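Local coordinates for protein DNA-3-methyladenine glycosidase (Bacillus halodurans, PDB 2H56) that belongs to the HhH-GPD superfamily of base excision DNA repair proteins, with a mainly helical fold that includes a helix-hairpin-helix motif, at residues A[23-28]-A[198-203]; A[57-62]-A[105-110]; A[111-116]-A[141-146]. All coordinates share one frame; numbering follows the deposited sequence.

Contact 1 (A[23-28]-A[198-203])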
ATOM      1  N   VAL A  23     -16.473  -5.101   6.616  1.00 72.84           N
ATOM      2  CA  VAL A  23     -16.408  -4.174   7.716  1.00 70.56           C
ATOM      3  C   VAL A  23     -17.063  -4.847   8.920  1.00 70.98           C
ATOM      4  O   VAL A  23     -16.566  -4.726  10.045  1.00 73.62           O
ATOM      5  CB  VAL A  23     -17.018  -2.798   7.361  1.00 68.33           C
ATOM      6  CG1 VAL A  23     -17.341  -2.017   8.626  1.00 67.23           C
ATOM      7  CG2 VAL A  23     -16.043  -2.026   6.533  1.00 59.97           C
ATOM      8  N   LYS A  24     -18.142  -5.590   8.671  1.00 67.35           N
ATOM      9  CA  LYS A  24     -18.851  -6.265   9.751  1.00 67.62           C
ATOM     10  C   LYS A  24     -17.946  -7.293  10.405  1.00 67.86           C
ATOM     11  O   LYS A  24     -17.946  -7.438  11.619  1.00 69.83           O
ATOM     12  CB  LYS A  24     -20.151  -6.932   9.268  1.00 66.31           C
ATOM     13  CG  LYS A  24     -21.227  -5.949   8.746  1.00 67.41           C
ATOM     14  CD  LYS A  24     -22.388  -5.695   9.691  1.00 73.02           C
ATOM     15  CE  LYS A  24     -23.675  -5.249   8.915  1.00 73.06           C
ATOM     16  NZ  LYS A  24     -24.922  -5.080   9.755  1.00 77.53           N
ATOM     17  N   THR A  25     -17.132  -7.960   9.601  1.00 68.96           N
ATOM     18  CA  THR A  25     -16.187  -8.926  10.124  1.00 67.19           C
ATOM     19  C   THR A  25     -15.122  -8.272  10.980  1.00 69.56           C
ATOM     20  O   THR A  25     -14.883  -8.729  12.104  1.00 71.07           O
ATOM     21  CB  THR A  25     -15.547  -9.715   9.022  1.00 66.41           C
ATOM     22  OG1 THR A  25     -16.536 -10.578   8.475  1.00 59.19           O
ATOM     23  CG2 THR A  25     -14.400 -10.549   9.556  1.00 56.43           C
ATOM     24  N   ILE A  26     -14.523  -7.191  10.490  1.00 70.49           N
ATOM     25  CA  ILE A  26     -13.409  -6.562  11.214  1.00 70.85           C
ATOM     26  C   ILE A  26     -13.852  -5.913  12.506  1.00 72.12           C
ATOM     27  O   ILE A  26     -13.067  -5.782  13.420  1.00 74.61           O
ATOM     28  CB  ILE A  26     -12.630  -5.529  10.370  1.00 71.97           C
ATOM     29  CG1 ILE A  26     -13.500  -4.339   9.982  1.00 69.03           C
ATOM     30  CG2 ILE A  26     -12.041  -6.180   9.122  1.00 66.29           C
ATOM     31  CD1 ILE A  26     -12.667  -3.115   9.598  1.00 71.51           C
ATOM     32  N   VAL A  27     -15.116  -5.529  12.607  1.00 72.42           N
ATOM     33  CA  VAL A  27     -15.589  -4.929  13.851  1.00 70.52           C
ATOM     34  C   VAL A  27     -16.240  -5.921  14.771  1.00 69.54           C
ATOM     35  O   VAL A  27     -16.522  -5.570  15.899  1.00 69.68           O
ATOM     36  CB  VAL A  27     -16.584  -3.760  13.630  1.00 70.56           C
ATOM     37  CG1 VAL A  27     -15.959  -2.737  12.680  1.00 68.00           C
ATOM     38  CG2 VAL A  27     -17.922  -4.275  13.121  1.00 63.23           C
ATOM     39  N   ALA A  28     -16.464  -7.161  14.335  1.00 68.05           N
ATOM     40  CA  ALA A  28     -17.192  -8.139  15.201  1.00 64.68           C
ATOM     41  C   ALA A  28     -16.639  -8.243  16.628  1.00 63.80           C
ATOM     42  O   ALA A  28     -17.379  -8.314  17.585  1.00 63.51           O
ATOM     43  CB  ALA A  28     -17.218  -9.502  14.562  1.00 59.67           C
ATOM     44  N   TRP A 198      -8.921  -8.768  13.134  1.00 68.72           N
ATOM     45  CA  TRP A 198      -9.456  -8.342  11.852  1.00 69.23           C
ATOM     46  C   TRP A 198      -9.313  -9.344  10.736  1.00 68.31           C
ATOM     47  O   TRP A 198      -9.907  -9.136   9.685  1.00 67.56           O
ATOM     48  CB  TRP A 198      -8.838  -7.035  11.410  1.00 69.11           C
ATOM     49  CG  TRP A 198      -8.826  -6.037  12.453  1.00 68.45           C
ATOM     50  CD1 TRP A 198      -9.762  -5.847  13.428  1.00 67.95           C
ATOM     51  CD2 TRP A 198      -7.813  -5.063  12.658  1.00 63.32           C
ATOM     52  NE1 TRP A 198      -9.390  -4.786  14.230  1.00 71.35           N
ATOM     53  CE2 TRP A 198      -8.195  -4.291  13.773  1.00 64.81           C
ATOM     54  CE3 TRP A 198      -6.634  -4.746  11.987  1.00 68.47           C
ATOM     55  CZ2 TRP A 198      -7.420  -3.258  14.253  1.00 68.39           C
ATOM     56  CZ3 TRP A 198      -5.870  -3.705  12.451  1.00 65.96           C
ATOM     57  CH2 TRP A 198      -6.267  -2.971  13.570  1.00 68.83           C
ATOM     58  N   ALA A 199      -8.605 -10.448  10.962  1.00 68.32           N
ATOM     59  CA  ALA A 199      -8.501 -11.469   9.913  1.00 67.51           C
ATOM     60  C   ALA A 199      -9.887 -11.909   9.444  1.00 67.55           C
ATOM     61  O   ALA A 199     -10.832 -11.935  10.218  1.00 66.28           O
ATOM     62  CB  ALA A 199      -7.710 -12.652  10.357  1.00 64.86           C
ATOM     63  N   PRO A 200     -10.010 -12.198   8.145  1.00 69.13           N
ATOM     64  CA  PRO A 200      -8.961 -12.044   7.115  1.00 68.13           C
ATOM     65  C   PRO A 200      -9.100 -10.727   6.297  1.00 67.21           C
ATOM     66  O   PRO A 200      -8.848 -10.719   5.091  1.00 69.27           O
ATOM     67  CB  PRO A 200      -9.222 -13.272   6.231  1.00 63.91           C
ATOM     68  CG  PRO A 200     -10.702 -13.369   6.249  1.00 63.04           C
ATOM     69  CD  PRO A 200     -11.221 -12.766   7.546  1.00 66.66           C
ATOM     70  N   TYR A 201      -9.523  -9.637   6.922  1.00 64.28           N
ATOM     71  CA  TYR A 201      -9.734  -8.406   6.179  1.00 63.80           C
ATOM     72  C   TYR A 201      -8.938  -7.264   6.728  1.00 64.09           C
ATOM     73  O   TYR A 201      -9.385  -6.117   6.737  1.00 66.80           O
ATOM     74  CB  TYR A 201     -11.203  -8.057   6.170  1.00 62.39           C
ATOM     75  CG  TYR A 201     -12.028  -9.082   5.484  1.00 62.88           C
ATOM     76  CD1 TYR A 201     -11.741  -9.459   4.172  1.00 69.03           C
ATOM     77  CD2 TYR A 201     -13.121  -9.665   6.110  1.00 67.05           C
ATOM     78  CE1 TYR A 201     -12.522 -10.401   3.505  1.00 61.16           C
ATOM     79  CE2 TYR A 201     -13.912 -10.610   5.454  1.00 63.35           C
ATOM     80  CZ  TYR A 201     -13.592 -10.976   4.151  1.00 63.02           C
ATOM     81  OH  TYR A 201     -14.324 -11.910   3.484  1.00 65.74           O
ATOM     82  N   GLU A 202      -7.720  -7.564   7.131  1.00 63.47           N
ATOM     83  CA  GLU A 202      -6.853  -6.574   7.735  1.00 66.13           C
ATOM     84  C   GLU A 202      -6.657  -5.295   6.913  1.00 66.61           C
ATOM     85  O   GLU A 202      -6.578  -4.197   7.471  1.00 65.68           O
ATOM     86  CB  GLU A 202      -5.476  -7.205   8.050  1.00 69.76           C
ATOM     87  CG  GLU A 202      -5.498  -8.312   9.158  1.00 72.65           C
ATOM     88  CD  GLU A 202      -5.646  -9.747   8.602  1.00 77.05           C
ATOM     89  OE1 GLU A 202      -5.932  -9.920   7.394  1.00 78.39           O
ATOM     90  OE2 GLU A 202      -5.451 -10.712   9.379  1.00 86.45           O
ATOM     91  N   THR A 203      -6.557  -5.427   5.594  1.00 67.36           N
ATOM     92  CA  THR A 203      -6.375  -4.260   4.760  1.00 66.36           C
ATOM     93  C   THR A 203      -7.518  -3.278   4.977  1.00 66.95           C
ATOM     94  O   THR A 203      -7.282  -2.064   4.998  1.00 66.31           O
ATOM     95  CB  THR A 203      -6.302  -4.616   3.257  1.00 68.87           C
ATOM     96  OG1 THR A 203      -5.257  -5.571   3.003  1.00 73.43           O
ATOM     97  CG2 THR A 203      -6.025  -3.374   2.429  1.00 70.57           C
TER
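Trp198 opens the run that leads into helix 202-219, and its CA lies 4.4 Å from the CA of Ile26 in helix 21-27. Its CG is anti to the carbonyl carbon, and the five-membered part of the indole comes up to the helix so that CD1 stands obliquely 3.3 Å from the carbonyl O of Ile26. The indole NE1 is hydrogen-bonded to OD2 of Asp30. Ala199 offers mainly its carbonyl O, which faces the Thr25 methyl CG2, and the chain then kinks through a cis peptide bond into Pro200. The proline CD lies over one face of the Tyr201 ring, toward the rim. Tyr201, the N-cap residue of helix 202-219, sets its CB 3.6 Å from Ile26 CG2, while its ring edge turns to Thr25, with CD2 3.8 Å from Thr25 CG2 and Thr25 CB lying in the ring plane. Ile26 carries CG1 in the crowded position between N and carbonyl carbon (chi1 64°), which sends CG2 out anti to the carbonyl carbon, where it touches CB of both Trp198 and Tyr201 and also Tyr201 O. Thr25 OG1 is hydrogen-bonded to Pro21 O, one turn back. The contact is apolar packing of an N-terminal helix against the loop and N-cap that begin helix 202-219. Leu33 of helix 31-40 touches both Ile26 and Trp198, and Ala205 and Leu209 of helix 202-219 pack on the indole.

Contact 2 (A[57-62]-A[105-110])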
ATOM      1  N   SER A  57       6.298   2.275 -11.118  1.00 70.62           N
ATOM      2  CA  SER A  57       5.817   3.478 -10.476  1.00 72.82           C
ATOM      3  C   SER A  57       6.148   3.520  -8.973  1.00 73.32           C
ATOM      4  O   SER A  57       6.532   4.552  -8.458  1.00 76.19           O
ATOM      5  CB  SER A  57       4.308   3.582 -10.657  1.00 74.05           C
ATOM      6  OG  SER A  57       3.865   4.898 -10.350  1.00 85.41           O
ATOM      7  N   SER A  58       6.015   2.410  -8.265  1.00 72.64           N
ATOM      8  CA  SER A  58       6.373   2.395  -6.857  1.00 73.98           C
ATOM      9  C   SER A  58       7.844   2.684  -6.647  1.00 71.51           C
ATOM     10  O   SER A  58       8.199   3.410  -5.712  1.00 73.16           O
ATOM     11  CB  SER A  58       6.027   1.055  -6.216  1.00 75.62           C
ATOM     12  OG  SER A  58       4.627   0.808  -6.323  1.00 90.32           O
ATOM     13  N   ILE A  59       8.701   2.126  -7.492  1.00 69.13           N
ATOM     14  CA  ILE A  59      10.145   2.439  -7.408  1.00 70.19           C
ATOM     15  C   ILE A  59      10.415   3.925  -7.724  1.00 70.87           C
ATOM     16  O   ILE A  59      11.178   4.568  -7.016  1.00 70.79           O
ATOM     17  CB  ILE A  59      10.956   1.495  -8.310  1.00 71.61           C
ATOM     18  CG1 ILE A  59      10.965   0.087  -7.681  1.00 73.64           C
ATOM     19  CG2 ILE A  59      12.356   2.000  -8.527  1.00 55.95           C
ATOM     20  CD1 ILE A  59      10.914  -0.989  -8.693  1.00 73.64           C
ATOM     21  N   VAL A  60       9.736   4.489  -8.727  1.00 70.53           N
ATOM     22  CA  VAL A  60       9.969   5.874  -9.091  1.00 69.63           C
ATOM     23  C   VAL A  60       9.594   6.817  -7.975  1.00 68.56           C
ATOM     24  O   VAL A  60      10.244   7.834  -7.777  1.00 68.02           O
ATOM     25  CB  VAL A  60       9.290   6.244 -10.406  1.00 70.85           C
ATOM     26  CG1 VAL A  60       9.366   7.769 -10.673  1.00 65.71           C
ATOM     27  CG2 VAL A  60       9.973   5.493 -11.525  1.00 64.61           C
ATOM     28  N   GLU A  61       8.598   6.440  -7.205  1.00 68.95           N
ATOM     29  CA  GLU A  61       8.121   7.283  -6.101  1.00 71.14           C
ATOM     30  C   GLU A  61       9.067   7.383  -4.919  1.00 69.38           C
ATOM     31  O   GLU A  61       9.084   8.389  -4.232  1.00 72.86           O
ATOM     32  CB  GLU A  61       6.756   6.794  -5.592  1.00 70.27           C
ATOM     33  CG  GLU A  61       5.621   7.080  -6.559  1.00 84.17           C
ATOM     34  CD  GLU A  61       4.381   6.229  -6.321  1.00 98.38           C
ATOM     35  OE1 GLU A  61       4.218   5.676  -5.194  1.00108.23           O
ATOM     36  OE2 GLU A  61       3.569   6.123  -7.278  1.00103.77           O
ATOM     37  N   GLN A  62       9.831   6.350  -4.631  1.00 66.82           N
ATOM     38  CA  GLN A  62      10.685   6.403  -3.433  1.00 66.42           C
ATOM     39  C   GLN A  62      11.424   7.733  -3.252  1.00 66.24           C
ATOM     40  O   GLN A  62      12.097   8.195  -4.175  1.00 65.50           O
ATOM     41  CB  GLN A  62      11.729   5.296  -3.452  1.00 66.83           C
ATOM     42  CG  GLN A  62      11.154   3.868  -3.377  1.00 69.66           C
ATOM     43  CD  GLN A  62      12.160   2.834  -3.807  1.00 76.11           C
ATOM     44  OE1 GLN A  62      13.193   3.165  -4.404  1.00 78.74           O
ATOM     45  NE2 GLN A  62      11.872   1.570  -3.512  1.00 74.68           N
ATOM     46  N   LYS A 105      20.275   6.396 -10.438  1.00 62.58           N
ATOM     47  CA  LYS A 105      21.008   5.155 -10.771  1.00 64.83           C
ATOM     48  C   LYS A 105      20.547   3.929  -9.924  1.00 67.87           C
ATOM     49  O   LYS A 105      20.391   2.814 -10.447  1.00 69.57           O
ATOM     50  CB  LYS A 105      22.496   5.376 -10.600  1.00 63.57           C
ATOM     51  CG  LYS A 105      23.349   4.228 -11.035  1.00 69.35           C
ATOM     52  CD  LYS A 105      24.796   4.497 -10.713  1.00 67.69           C
ATOM     53  CE  LYS A 105      25.706   3.493 -11.383  1.00 75.82           C
ATOM     54  NZ  LYS A 105      26.976   4.132 -11.841  1.00 85.41           N
ATOM     55  N   ARG A 106      20.289   4.131  -8.639  1.00 67.17           N
ATOM     56  CA  ARG A 106      19.753   3.038  -7.857  1.00 69.29           C
ATOM     57  C   ARG A 106      18.360   2.610  -8.353  1.00 68.31           C
ATOM     58  O   ARG A 106      18.065   1.415  -8.495  1.00 66.43           O
ATOM     59  CB  ARG A 106      19.722   3.389  -6.363  1.00 72.33           C
ATOM     60  CG  ARG A 106      21.076   3.186  -5.637  1.00 75.35           C
ATOM     61  CD  ARG A 106      20.869   2.345  -4.383  1.00 96.59           C
ATOM     62  NE  ARG A 106      22.011   2.412  -3.487  1.00107.23           N
ATOM     63  CZ  ARG A 106      22.318   3.456  -2.718  1.00113.08           C
ATOM     64  NH1 ARG A 106      21.562   4.555  -2.723  1.00114.96           N
ATOM     65  NH2 ARG A 106      23.402   3.402  -1.944  1.00110.29           N
ATOM     66  N   LYS A 107      17.494   3.572  -8.611  1.00 66.82           N
ATOM     67  CA  LYS A 107      16.164   3.211  -9.072  1.00 67.97           C
ATOM     68  C   LYS A 107      16.211   2.447 -10.417  1.00 68.18           C
ATOM     69  O   LYS A 107      15.418   1.553 -10.669  1.00 66.28           O
ATOM     70  CB  LYS A 107      15.276   4.437  -9.160  1.00 69.42           C
ATOM     71  CG  LYS A 107      14.885   5.019  -7.803  1.00 68.85           C
ATOM     72  CD  LYS A 107      14.170   6.372  -7.975  1.00 71.64           C
ATOM     73  CE  LYS A 107      13.520   6.857  -6.686  1.00 68.72           C
ATOM     74  NZ  LYS A 107      12.934   8.209  -6.867  1.00 73.41           N
ATOM     75  N   ILE A 108      17.178   2.763 -11.262  1.00 70.50           N
ATOM     76  CA  ILE A 108      17.335   2.031 -12.510  1.00 68.17           C
ATOM     77  C   ILE A 108      17.677   0.573 -12.269  1.00 69.20           C
ATOM     78  O   ILE A 108      17.094  -0.293 -12.913  1.00 70.11           O
ATOM     79  CB  ILE A 108      18.366   2.680 -13.421  1.00 68.53           C
ATOM     80  CG1 ILE A 108      17.780   4.003 -13.952  1.00 63.92           C
ATOM     81  CG2 ILE A 108      18.710   1.717 -14.553  1.00 57.23           C
ATOM     82  CD1 ILE A 108      18.799   4.949 -14.484  1.00 60.77           C
ATOM     83  N   GLU A 109      18.587   0.298 -11.333  1.00 67.62           N
ATOM     84  CA  GLU A 109      18.891  -1.067 -10.969  1.00 68.05           C
ATOM     85  C   GLU A 109      17.619  -1.788 -10.453  1.00 68.50           C
ATOM     86  O   GLU A 109      17.347  -2.936 -10.836  1.00 68.84           O
ATOM     87  CB  GLU A 109      20.015  -1.107  -9.939  1.00 65.62           C
ATOM     88  CG  GLU A 109      20.335  -2.529  -9.375  1.00 80.30           C
ATOM     89  CD  GLU A 109      21.547  -2.598  -8.373  1.00 78.09           C
ATOM     90  OE1 GLU A 109      22.149  -1.536  -8.056  1.00 86.53           O
ATOM     91  OE2 GLU A 109      21.887  -3.728  -7.917  1.00 88.90           O
ATOM     92  N   TYR A 110      16.821  -1.130  -9.613  1.00 66.59           N
ATOM     93  CA  TYR A 110      15.624  -1.779  -9.120  1.00 66.38           C
ATOM     94  C   TYR A 110      14.644  -2.084 -10.248  1.00 65.83           C
ATOM     95  O   TYR A 110      14.085  -3.163 -10.307  1.00 67.03           O
ATOM     96  CB  TYR A 110      14.911  -0.946  -8.047  1.00 67.32           C
ATOM     97  CG  TYR A 110      15.778  -0.481  -6.897  1.00 66.28           C
ATOM     98  CD1 TYR A 110      16.900  -1.208  -6.478  1.00 62.62           C
ATOM     99  CD2 TYR A 110      15.464   0.704  -6.219  1.00 63.25           C
ATOM    100  CE1 TYR A 110      17.682  -0.763  -5.410  1.00 63.62           C
ATOM    101  CE2 TYR A 110      16.243   1.157  -5.148  1.00 62.92           C
ATOM    102  CZ  TYR A 110      17.344   0.433  -4.758  1.00 66.97           C
ATOM    103  OH  TYR A 110      18.086   0.923  -3.720  1.00 66.44           O
TER
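Helices 57-61 and 105-110 run nearly antiparallel, their short axes approaching to 9.7 Å at 162°, with Ile59 and Lys107 nearest in CA position. Lys107 reaches across with an extended chain whose aliphatic part slides past Ile59, CB lying 3.9 Å from Ile59 CG2. Its ammonium thereby arrives at the C-terminal end of the first helix and donates twice. One bond, 2.8 Å from NZ to Gln62 O, lies in the carbonyl plane; the other, 2.9 Å from NZ to Val60 O, comes from above the plane of the Val60 carbonyl, 44° out of it. The C-terminal end of helix 51-61 probably favours the positive charge. Tyr110, a turn further along, takes Ile59 CG2 and CD1 against its CB, with CG2 at the ring edge. Gln62 OE1 also comes to that edge, 3.7 Å from Tyr110 CE2, its amide turned 76° from the ring, while Arg106 O sits over the centre of one ring face. Ile111 and Val114, further along helix 105-119, extend the apolar seam on Ile59. A lysine ammonium gripped by two carbonyls at the C-terminal end of a neighbouring helix here joins two antiparallel helices of the mainly helical HhH-GPD fold.

Contact 3 (A[111-116]-A[141-146])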
ATOM      1  N   ILE A 111      14.435  -1.133 -11.137  1.00 65.83           N
ATOM      2  CA  ILE A 111      13.507  -1.326 -12.253  1.00 67.19           C
ATOM      3  C   ILE A 111      13.969  -2.489 -13.156  1.00 66.92           C
ATOM      4  O   ILE A 111      13.186  -3.381 -13.527  1.00 65.49           O
ATOM      5  CB  ILE A 111      13.344  -0.016 -13.082  1.00 67.46           C
ATOM      6  CG1 ILE A 111      12.551   1.004 -12.252  1.00 63.07           C
ATOM      7  CG2 ILE A 111      12.631  -0.285 -14.437  1.00 62.80           C
ATOM      8  CD1 ILE A 111      12.808   2.468 -12.596  1.00 56.26           C
ATOM      9  N   ARG A 112      15.247  -2.494 -13.484  1.00 64.68           N
ATOM     10  CA  ARG A 112      15.805  -3.613 -14.231  1.00 63.73           C
ATOM     11  C   ARG A 112      15.567  -4.937 -13.521  1.00 64.02           C
ATOM     12  O   ARG A 112      15.243  -5.935 -14.176  1.00 66.51           O
ATOM     13  CB  ARG A 112      17.312  -3.460 -14.436  1.00 61.87           C
ATOM     14  CG  ARG A 112      17.727  -2.361 -15.327  1.00 54.91           C
ATOM     15  CD  ARG A 112      17.021  -2.350 -16.666  1.00 62.48           C
ATOM     16  NE  ARG A 112      17.501  -1.217 -17.443  1.00 68.61           N
ATOM     17  CZ  ARG A 112      16.994  -0.808 -18.600  1.00 74.52           C
ATOM     18  NH1 ARG A 112      15.957  -1.448 -19.155  1.00 71.79           N
ATOM     19  NH2 ARG A 112      17.534   0.259 -19.205  1.00 71.72           N
ATOM     20  N   HIS A 113      15.719  -4.953 -12.206  1.00 59.57           N
ATOM     21  CA  HIS A 113      15.554  -6.186 -11.485  1.00 61.84           C
ATOM     22  C   HIS A 113      14.082  -6.608 -11.540  1.00 61.58           C
ATOM     23  O   HIS A 113      13.791  -7.800 -11.624  1.00 60.95           O
ATOM     24  CB  HIS A 113      16.079  -6.051 -10.053  1.00 64.74           C
ATOM     25  CG  HIS A 113      16.530  -7.339  -9.446  1.00 70.64           C
ATOM     26  ND1 HIS A 113      16.065  -7.791  -8.225  1.00 79.47           N
ATOM     27  CD2 HIS A 113      17.409  -8.273  -9.883  1.00 74.71           C
ATOM     28  CE1 HIS A 113      16.637  -8.948  -7.933  1.00 75.81           C
ATOM     29  NE2 HIS A 113      17.445  -9.271  -8.932  1.00 82.09           N
ATOM     30  N   VAL A 114      13.151  -5.654 -11.537  1.00 60.70           N
ATOM     31  CA  VAL A 114      11.732  -5.991 -11.676  1.00 62.02           C
ATOM     32  C   VAL A 114      11.490  -6.632 -13.042  1.00 64.52           C
ATOM     33  O   VAL A 114      10.805  -7.656 -13.165  1.00 66.36           O
ATOM     34  CB  VAL A 114      10.847  -4.752 -11.546  1.00 64.95           C
ATOM     35  CG1 VAL A 114       9.395  -5.038 -12.008  1.00 62.46           C
ATOM     36  CG2 VAL A 114      10.899  -4.217 -10.118  1.00 60.51           C
ATOM     37  N   CYS A 115      12.073  -6.047 -14.077  1.00 64.15           N
ATOM     38  CA  CYS A 115      11.948  -6.610 -15.416  1.00 64.23           C
ATOM     39  C   CYS A 115      12.443  -8.006 -15.499  1.00 63.68           C
ATOM     40  O   CYS A 115      11.751  -8.865 -15.998  1.00 66.06           O
ATOM     41  CB  CYS A 115      12.740  -5.798 -16.400  1.00 62.67           C
ATOM     42  SG  CYS A 115      12.002  -4.189 -16.653  1.00 72.86           S
ATOM     43  N   GLU A 116      13.658  -8.218 -15.021  1.00 64.65           N
ATOM     44  CA  GLU A 116      14.249  -9.545 -14.979  1.00 67.44           C
ATOM     45  C   GLU A 116      13.285 -10.548 -14.320  1.00 66.12           C
ATOM     46  O   GLU A 116      13.056 -11.634 -14.853  1.00 66.26           O
ATOM     47  CB  GLU A 116      15.609  -9.503 -14.252  1.00 65.97           C
ATOM     48  CG  GLU A 116      16.315 -10.866 -14.101  1.00 76.31           C
ATOM     49  CD  GLU A 116      17.534 -10.850 -13.139  1.00 74.79           C
ATOM     50  OE1 GLU A 116      18.380  -9.928 -13.225  1.00 81.10           O
ATOM     51  OE2 GLU A 116      17.634 -11.787 -12.306  1.00 89.52           O
ATOM     52  N   THR A 141       9.823  -9.245  -2.279  1.00 66.23           N
ATOM     53  CA  THR A 141      10.983  -8.640  -1.599  1.00 64.84           C
ATOM     54  C   THR A 141      12.330  -9.184  -2.081  1.00 66.22           C
ATOM     55  O   THR A 141      13.392  -8.555  -1.880  1.00 67.17           O
ATOM     56  CB  THR A 141      10.879  -8.782  -0.093  1.00 65.06           C
ATOM     57  OG1 THR A 141      10.580 -10.139   0.227  1.00 62.57           O
ATOM     58  CG2 THR A 141       9.770  -7.892   0.454  1.00 67.44           C
ATOM     59  N   ALA A 142      12.274 -10.335  -2.751  1.00 67.91           N
ATOM     60  CA  ALA A 142      13.387 -10.860  -3.576  1.00 66.90           C
ATOM     61  C   ALA A 142      13.939  -9.848  -4.598  1.00 67.22           C
ATOM     62  O   ALA A 142      15.094  -9.970  -5.012  1.00 68.31           O
ATOM     63  CB  ALA A 142      12.949 -12.151  -4.319  1.00 64.15           C
ATOM     64  N   ILE A 143      13.118  -8.874  -5.004  1.00 66.45           N
ATOM     65  CA  ILE A 143      13.531  -7.861  -5.942  1.00 68.31           C
ATOM     66  C   ILE A 143      14.268  -6.752  -5.200  1.00 70.83           C
ATOM     67  O   ILE A 143      13.755  -6.217  -4.227  1.00 75.47           O
ATOM     68  CB  ILE A 143      12.322  -7.270  -6.675  1.00 70.23           C
ATOM     69  CG1 ILE A 143      11.546  -8.365  -7.406  1.00 66.19           C
ATOM     70  CG2 ILE A 143      12.736  -6.173  -7.682  1.00 68.61           C
ATOM     71  CD1 ILE A 143      10.092  -7.987  -7.589  1.00 64.34           C
ATOM     72  N   LYS A 144      15.487  -6.437  -5.637  1.00 71.31           N
ATOM     73  CA  LYS A 144      16.229  -5.290  -5.120  1.00 72.01           C
ATOM     74  C   LYS A 144      15.362  -4.055  -5.160  1.00 73.72           C
ATOM     75  O   LYS A 144      14.621  -3.839  -6.114  1.00 77.97           O
ATOM     76  CB  LYS A 144      17.470  -5.017  -5.956  1.00 72.56           C
ATOM     77  CG  LYS A 144      18.745  -5.834  -5.599  1.00 76.26           C
ATOM     78  CD  LYS A 144      19.869  -5.568  -6.645  1.00 77.07           C
ATOM     79  CE  LYS A 144      19.655  -6.398  -7.930  1.00 89.84           C
ATOM     80  NZ  LYS A 144      20.024  -5.731  -9.233  1.00 96.77           N
ATOM     81  N   GLY A 145      15.446  -3.245  -4.114  1.00 74.35           N
ATOM     82  CA  GLY A 145      14.648  -2.044  -4.000  1.00 71.95           C
ATOM     83  C   GLY A 145      13.303  -2.249  -3.349  1.00 72.75           C
ATOM     84  O   GLY A 145      12.773  -1.301  -2.787  1.00 75.98           O
ATOM     85  N   ILE A 146      12.729  -3.461  -3.441  1.00 71.74           N
ATOM     86  CA  ILE A 146      11.438  -3.770  -2.801  1.00 68.78           C
ATOM     87  C   ILE A 146      11.617  -4.355  -1.412  1.00 66.42           C
ATOM     88  O   ILE A 146      12.052  -5.478  -1.261  1.00 66.25           O
ATOM     89  CB  ILE A 146      10.616  -4.793  -3.591  1.00 69.72           C
ATOM     90  CG1 ILE A 146      10.558  -4.427  -5.068  1.00 71.81           C
ATOM     91  CG2 ILE A 146       9.199  -4.889  -2.989  1.00 64.13           C
ATOM     92  CD1 ILE A 146       9.829  -3.210  -5.333  1.00 70.83           C
TER
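A helix here meets a loop: residues 111-116, in the middle and later turns of helix 105-119, pack against the connection between helices 133-141 and 148-157, whose Ile-Lys-Gly-Ile sequence and place between two helices match the hairpin of a helix-hairpin-helix motif. It contains a type II turn from Ile143 to Ile146, closed by the bond from Ile146 N to Ile143 O, with Gly145 at the position of positive phi. His113 carries most of the contact. Its CG is anti to the backbone N (chi1 -153°), which extends the imidazole toward the turn, and ND1 accepts the backbone N-H of Lys144 at 3.0 Å, with an N-H...ND1 angle of 154° and the donor tilted 28° out of the ring plane. ND1 therefore serves as an acceptor, consistent with a neutral ring protonated on NE2. The carbonyl O of Ala142 lies at the ring edge, 3.5 Å from CE1. Lys144 crosses the imidazole at about a right angle, bent at chi3 and chi4 so that CE sits over the centre of one face, 3.6 Å from the ring centroid, in a CH-pi contact. From there NZ continues to a salt bridge with Glu109, one turn before His113, so lysine and helix are tied at both ring and carboxylate. Beside the ring, Val114 CG2 meets Ile143 CG2 at 3.6 Å. His117, one turn on, stacks edge-to-face with His113 and touches Ala142 and Ile143, while Val114 also packs on Phe52 and Ile59 of helix 51-61, and Ile146 on Leu55 of the same helix.

In the fold
Contacts 2 and 3 form one continuous patch, their centres about 9 Å apart, and share helix 105-119, whose first turns carry contact 2 and whose later turns carry contact 3. Besides the salt bridge of Lys144, Tyr110 and Gln62 of contact 2 join them by packing on Gly145 of contact 3. Along the chain contact 2 closes before contact 3 opens, and both are nested in the long loop closed by contact 1. That contact lies on the opposite side of the chain's centre, about 33 and 32 Å away between centres, where helix 21-27 meets the start of helix 202-219. This is consistent with a two-lobed chain in which parts near both termini meet in one lobe and the middle forms the other.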